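Local coordinates for protein aryl acylamidase (bacterium CSBL00001, PDB 4YJ6) that probably hydrolyses the amide bond of N-acyl arylamines, as an aryl acylamidase of the amidase signature family, at residues Val17-Val20 against Gln24-Pro27; Leu63-Arg66 against Gly70-Val73. One frame throughout, in Å; residues are numbered along the deposited sequence.

Contact 1: Val17-Val20 against Gln24-Pro27; sequences VELV and QISP
Leu-19 O, in the last turn of helix 13-21, takes two backbone N-H groups of the returning chain: Gln-24 N at 2.9 Å and Ile-25 N in a weak bond at 3.3 Å. A water spans the next step, donating to Val-20 O (2.7 Å) and to Ile-25 O, so two carbonyls that cannot bond each other share one bridge. The side chains close over this frame. Ile-25 turns its CG2 branch into the angle between Leu-19 and Val-20, with Ile-25 CG2 3.6 Å from Leu-19 CB and 3.8 Å from Val-20 CG2. Val-20 divides its methyls between two partners: CG1, anti to the backbone N (chi1 168°), reaches Pro-27 CG at 4.2 Å, while CG2 keeps to Ile-25. Farther out, the extended Gln-24 chain runs past Leu-19, whose CD1 meets the amide group, 3.5 Å from Gln-24 OE1; Gln-24 NE2 is bonded to Ser-22 OG within the turn. Ser-26 N-caps the following helix through Arg-28 N. The contact is thus a tight helix-to-helix connection between helices 13-21 and 27-45, with Val-20 and Ile-25 both packing on Val-30 of the second helix and Val-20 and Pro-27 resting on Ile-67 of helix 53-69.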
# COMPACT_ATOMS: atom_id res chain seq x y z
N VAL A 17 15.33 -15.41 4.61
CA VAL A 17 16.22 -15.71 3.49
C VAL A 17 17.47 -16.45 4.01
O VAL A 17 17.93 -17.43 3.43
CB VAL A 17 16.66 -14.43 2.77
CG1 VAL A 17 17.89 -14.67 1.89
CG2 VAL A 17 15.50 -13.89 1.92
N GLU A 18 18.02 -15.94 5.10
CA GLU A 18 19.26 -16.55 5.63
C GLU A 18 18.99 -17.94 6.23
O GLU A 18 19.81 -18.86 6.06
CB GLU A 18 19.90 -15.60 6.65
CG GLU A 18 21.06 -16.20 7.44
CD GLU A 18 22.26 -16.54 6.59
OE1 GLU A 18 22.39 -16.02 5.45
OE2 GLU A 18 23.10 -17.34 7.07
N LEU A 19 17.88 -18.08 6.95
CA LEU A 19 17.49 -19.36 7.55
C LEU A 19 17.33 -20.42 6.46
O LEU A 19 17.75 -21.56 6.60
CB LEU A 19 16.15 -19.25 8.26
CG LEU A 19 16.03 -19.17 9.79
CD1 LEU A 19 17.36 -19.09 10.57
CD2 LEU A 19 15.02 -18.13 10.23
N VAL A 20 16.73 -20.02 5.34
CA VAL A 20 16.49 -20.99 4.27
C VAL A 20 17.79 -21.27 3.48
O VAL A 20 18.11 -22.43 3.21
CB VAL A 20 15.33 -20.48 3.35
CG1 VAL A 20 15.25 -21.30 2.07
CG2 VAL A 20 13.99 -20.52 4.13
N GLN A 24 18.85 -24.00 7.61
CA GLN A 24 18.36 -24.16 8.98
C GLN A 24 16.89 -24.52 9.03
O GLN A 24 16.42 -25.15 9.99
CB GLN A 24 18.58 -22.89 9.78
CG GLN A 24 20.03 -22.62 10.11
CD GLN A 24 20.16 -21.31 10.88
OE1 GLN A 24 19.69 -21.21 12.00
NE2 GLN A 24 20.75 -20.31 10.23
N ILE A 25 16.15 -24.12 8.01
CA ILE A 25 14.73 -24.43 7.96
C ILE A 25 14.41 -24.71 6.50
O ILE A 25 14.94 -24.04 5.62
CB ILE A 25 13.86 -23.24 8.48
CG1 ILE A 25 12.40 -23.66 8.61
CG2 ILE A 25 14.00 -22.01 7.58
CD1 ILE A 25 11.54 -22.59 9.35
N SER A 26 13.57 -25.71 6.25
CA SER A 26 13.13 -26.01 4.89
C SER A 26 12.04 -25.05 4.44
O SER A 26 11.22 -24.66 5.24
CB SER A 26 12.51 -27.41 4.86
OG SER A 26 12.08 -27.71 3.51
N PRO A 27 12.00 -24.72 3.13
CA PRO A 27 10.85 -24.00 2.57
C PRO A 27 9.53 -24.69 2.95
O PRO A 27 8.54 -24.01 3.21
CB PRO A 27 11.07 -24.08 1.07
CG PRO A 27 12.55 -24.25 0.91
CD PRO A 27 13.01 -25.04 2.11
O HOH W 1 16.51 -24.59 3.37

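Contact 2: Leu63-Arg66 against Gly70-Val73; sequences LERR and GEPV
The guanidinium of Arg-66 meets Pro-72 O edge-on, the oxygen lying in the plane of the group, while Leu-63 CD2 covers one of its faces from 3.7 Å, nearer the margin than the middle; the guanidinium of Arg-65 has the Glu-71 carboxylate at its edge. Arg-65 grips Glu-71 end-on in a two-bond salt bridge. Arg-65 NH1 donates to Glu-71 OE2 at 3.0 Å in an almost straight bond (172°), and Arg-65 NH2 to Glu-71 OE1, also at 3.0 Å. The two groups are not coplanar: their planes stand 52° apart. OE2 is met from above the carboxylate plane, and OE1 on its syn side but out of plane. Arg-65 reaches the glutamate by a bend at chi3 (60°), whereas the Glu-71 chain is extended. The same Glu-71 OE1 also lies alongside Arg-66 CG, 3.5 Å away.

Arg-66 NH1 donates to a lone pair of Pro-72 O at 3.1 Å and also forms a salt bridge with Asp-124; these two acceptors on one nitrogen fix the position of the guanidinium against the loop. Val-73 CG1 packs on Leu-63 CD2, 3.6 Å away, and also approaches Arg-66 NH1. Along the backbone, Glu-71 N bonds to Arg-66 O at 2.9 Å, and Gly-70, with positive phi, closes the helix in a Schellman motif. The segment 70-73 thereby folds back along the last turns of helix 53-69 before the chain runs on to strand 80-84, while Leu-63 and Glu-64 touch Pro-27, at the start of helix 27-45.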
# COMPACT_ATOMS: atom_id res chain seq x y z
N LEU A 63 11.52 -25.86 -4.42
CA LEU A 63 12.58 -24.97 -3.92
C LEU A 63 13.51 -25.77 -3.02
O LEU A 63 14.75 -25.65 -3.08
CB LEU A 63 11.94 -23.82 -3.13
CG LEU A 63 12.62 -22.44 -3.08
CD1 LEU A 63 12.29 -21.69 -1.78
CD2 LEU A 63 14.09 -22.33 -3.48
N GLU A 64 12.90 -26.61 -2.19
CA GLU A 64 13.69 -27.44 -1.29
C GLU A 64 14.62 -28.34 -2.11
O GLU A 64 15.80 -28.49 -1.77
CB GLU A 64 12.78 -28.28 -0.41
CG GLU A 64 13.56 -29.28 0.48
CD GLU A 64 12.63 -30.22 1.21
OE1 GLU A 64 12.39 -30.03 2.42
OE2 GLU A 64 12.13 -31.18 0.56
N ARG A 65 14.09 -28.92 -3.20
CA ARG A 65 14.95 -29.79 -4.02
C ARG A 65 16.12 -29.01 -4.61
O ARG A 65 17.25 -29.47 -4.58
CB ARG A 65 14.14 -30.47 -5.11
CG ARG A 65 14.97 -31.56 -5.84
CD ARG A 65 14.37 -31.93 -7.24
NE ARG A 65 14.33 -30.77 -8.12
CZ ARG A 65 15.39 -30.25 -8.73
NH1 ARG A 65 16.58 -30.81 -8.61
NH2 ARG A 65 15.27 -29.16 -9.48
N ARG A 66 15.87 -27.81 -5.14
CA ARG A 66 16.94 -27.01 -5.69
C ARG A 66 17.99 -26.64 -4.63
O ARG A 66 19.18 -26.69 -4.90
CB ARG A 66 16.40 -25.74 -6.34
CG ARG A 66 15.69 -26.04 -7.67
CD ARG A 66 15.32 -24.73 -8.37
NE ARG A 66 14.05 -24.20 -7.87
CZ ARG A 66 13.83 -22.94 -7.50
NH1 ARG A 66 14.81 -22.02 -7.50
NH2 ARG A 66 12.60 -22.60 -7.11
N GLY A 70 21.88 -27.79 -4.71
CA GLY A 70 22.76 -26.68 -5.01
C GLY A 70 22.50 -25.99 -6.33
O GLY A 70 23.41 -25.41 -6.92
N GLU A 71 21.26 -26.05 -6.81
CA GLU A 71 20.83 -25.32 -8.01
C GLU A 71 20.46 -23.87 -7.69
O GLU A 71 20.25 -23.52 -6.52
CB GLU A 71 19.64 -26.05 -8.64
CG GLU A 71 20.05 -27.47 -9.09
CD GLU A 71 18.87 -28.28 -9.61
OE1 GLU A 71 17.81 -27.70 -9.88
OE2 GLU A 71 19.01 -29.51 -9.75
N PRO A 72 20.40 -23.01 -8.71
CA PRO A 72 20.19 -21.58 -8.42
C PRO A 72 18.85 -21.30 -7.79
O PRO A 72 17.82 -21.90 -8.15
CB PRO A 72 20.30 -20.92 -9.80
CG PRO A 72 21.18 -21.87 -10.58
CD PRO A 72 20.73 -23.24 -10.13
N VAL A 73 18.87 -20.41 -6.80
CA VAL A 73 17.63 -20.00 -6.15
C VAL A 73 17.62 -18.47 -6.09
O VAL A 73 18.65 -17.81 -6.23
CB VAL A 73 17.44 -20.62 -4.74
CG1 VAL A 73 17.39 -22.17 -4.83
CG2 VAL A 73 18.54 -20.18 -3.79

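Both contacts fold a helix end back on the chain that leaves it, and both use a helix carbonyl to receive a backbone N-H from the returning segment. Contact 1 is the buried one, held by branched aliphatic side chains and a bridging water; contact 2 lies at the surface and relies on arginines, a carboxylate and a loop carbonyl, with only a small apolar patch. Their centres are about 12 Å apart, and the start of helix 27-45, with its N-cap Ser-26, meets helix 53-69: Ser-26 OG and Glu-64 OE1 are 2.6 Å apart in a probable hydrogen bond, and Pro-27 CG packs on Leu-63 CD1. Glu-64 also forms a salt bridge with Arg-28.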